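Side-chain contact in epsin-3 (Saccharomyces cerevisiae, PDB 3ONK), which helps recruit clathrin to the Golgi network and endosomes and binds membranes enriched in phosphatidylinositol-3,5-bisphosphate, the chain here being its ENTH domain: residues 31-34 with 35-39. Residues are numbered along the deposited sequence; the frame is centred on the assembly and turned at random.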
loop_
_atom_site.group_PDB
_atom_site.type_symbol
_atom_site.label_atom_id
_atom_site.label_comp_id
_atom_site.label_asym_id
_atom_site.label_seq_id
_atom_site.Cartn_x
_atom_site.Cartn_y
_atom_site.Cartn_z
ATOM N N LEU A 31 6.313 -9.436 7.540
ATOM C CA LEU A 31 5.491 -9.853 6.414
ATOM C C LEU A 31 5.606 -8.840 5.285
ATOM O O LEU A 31 5.662 -9.203 4.098
ATOM C CB LEU A 31 4.029 -9.991 6.837
ATOM C CG LEU A 31 3.034 -10.357 5.730
ATOM C CD1 LEU A 31 3.329 -11.736 5.169
ATOM C CD2 LEU A 31 1.614 -10.274 6.270
ATOM N N MET A 32 5.640 -7.566 5.659
ATOM C CA MET A 32 5.828 -6.503 4.679
ATOM C C MET A 32 7.200 -6.634 3.987
ATOM O O MET A 32 7.305 -6.535 2.759
ATOM C CB MET A 32 5.671 -5.135 5.341
ATOM C CG MET A 32 4.253 -4.791 5.755
ATOM S SD MET A 32 4.079 -3.033 6.092
ATOM C CE MET A 32 5.136 -2.856 7.541
ATOM N N ASP A 33 8.244 -6.878 4.773
ATOM C CA ASP A 33 9.578 -7.113 4.210
ATOM C C ASP A 33 9.596 -8.307 3.247
ATOM O O ASP A 33 10.208 -8.243 2.180
ATOM C CB ASP A 33 10.613 -7.308 5.321
ATOM C CG ASP A 33 11.992 -6.764 4.943
ATOM O OD1 ASP A 33 12.085 -5.957 3.998
ATOM O OD2 ASP A 33 12.981 -7.137 5.601
ATOM N N GLN A 34 8.918 -9.392 3.615
ATOM C CA GLN A 34 8.828 -10.562 2.729
ATOM C C GLN A 34 8.238 -10.150 1.388
ATOM O O GLN A 34 8.713 -10.557 0.325
ATOM C CB GLN A 34 7.996 -11.683 3.370
ATOM C CG GLN A 34 8.742 -12.457 4.478
ATOM C CD GLN A 34 7.847 -13.446 5.225
ATOM O OE1 GLN A 34 6.680 -13.163 5.477
ATOM N NE2 GLN A 34 8.402 -14.597 5.598
ATOM N N ILE A 35 7.197 -9.325 1.439
ATOM C CA ILE A 35 6.551 -8.869 0.225
ATOM C C ILE A 35 7.476 -7.934 -0.564
ATOM O O ILE A 35 7.549 -7.986 -1.797
ATOM C CB ILE A 35 5.204 -8.201 0.552
ATOM C CG1 ILE A 35 4.197 -9.267 1.022
ATOM C CG2 ILE A 35 4.684 -7.484 -0.653
ATOM C CD1 ILE A 35 3.054 -8.706 1.860
ATOM N N SER A 36 8.188 -7.080 0.162
ATOM C CA SER A 36 9.185 -6.223 -0.441
ATOM C C SER A 36 10.192 -7.048 -1.242
ATOM O O SER A 36 10.556 -6.673 -2.353
ATOM C CB SER A 36 9.885 -5.381 0.638
ATOM O OG SER A 36 10.837 -4.524 0.057
ATOM N N GLN A 37 10.633 -8.172 -0.682
ATOM C CA GLN A 37 11.553 -9.061 -1.396
ATOM C C GLN A 37 10.976 -9.496 -2.744
ATOM O O GLN A 37 11.712 -9.628 -3.722
ATOM C CB GLN A 37 11.910 -10.307 -0.569
ATOM C CG GLN A 37 12.391 -10.034 0.844
ATOM C CD GLN A 37 13.619 -9.161 0.893
ATOM O OE1 GLN A 37 13.594 -8.068 1.461
ATOM N NE2 GLN A 37 14.710 -9.638 0.305
ATOM N N GLY A 38 9.665 -9.718 -2.791
ATOM C CA GLY A 38 9.007 -10.152 -4.004
ATOM C C GLY A 38 8.979 -9.099 -5.108
ATOM O O GLY A 38 8.785 -9.446 -6.270
ATOM N N THR A 39 9.172 -7.825 -4.746
ATOM C CA THR A 39 9.266 -6.737 -5.725
ATOM C C THR A 39 10.557 -6.764 -6.522
ATOM O O THR A 39 10.706 -6.010 -7.477
ATOM C CB THR A 39 9.157 -5.322 -5.079
ATOM O OG1 THR A 39 10.329 -5.050 -4.300
ATOM C CG2 THR A 39 7.906 -5.190 -4.212
#
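Gln-37 folds back over Asp-33 one turn earlier in helix 29-38, a short helix of the all-helical ENTH domain. Gln-37 CB lies 3.3 Å from Gln-34 O. Gln-37 CG sits beside the backbone N, anti to the carbonyl carbon (chi1 -51°), which turns it back to 3.1 Å from Asp-33 O. The bend at chi2 (-59°) then sends the amide outward, across toward the Asp-33 carboxylate. Gln-37 CD is 3.8 Å from Asp-33 O. Gln-37 OE1 lies 3.5 Å from Asp-33 O and 3.6 Å from Asp-33 OD1. All three oxygens are acceptors, so no hydrogen bond joins them directly. The amide and carboxylate planes are turned 80° apart, nearly perpendicular. Asp-33 OD1 has a weak hydrogen bond to Tyr-76 of helix 64-80. Gln-37 N donates its backbone hydrogen bond to Asp-33 O, i+4 to i.

On the Leu-31 side of the helix the contact is apolar. Leu-31 CG meets Ile-35 CD1 at 4.2 Å, one turn apart. Ile-35 CG1 stands beside its own backbone N, and from there CG1 and CD1 both lie against the carbonyl oxygen of Leu-31. These two side chains also pack on helix 11-19, and Ile-35 reaches Ile-48 of helix 42-57 as well. Met-32 and Ser-36 instead touch helix 64-80. The short helix therefore joins three neighbours.

The i+4 to i backbone bonds are weaker at Gly-38. Ser-36 N to Met-32 O is short, but Gly-38 N to Gln-34 O is weak. Thr-39 then turns its hydroxyl to Ser-36 O. Ser-36 O receives both the backbone N and the hydroxyl of Thr-39, and Thr-39 OG1 lies 2.5 Å from Ser-36 O, in the carbonyl plane.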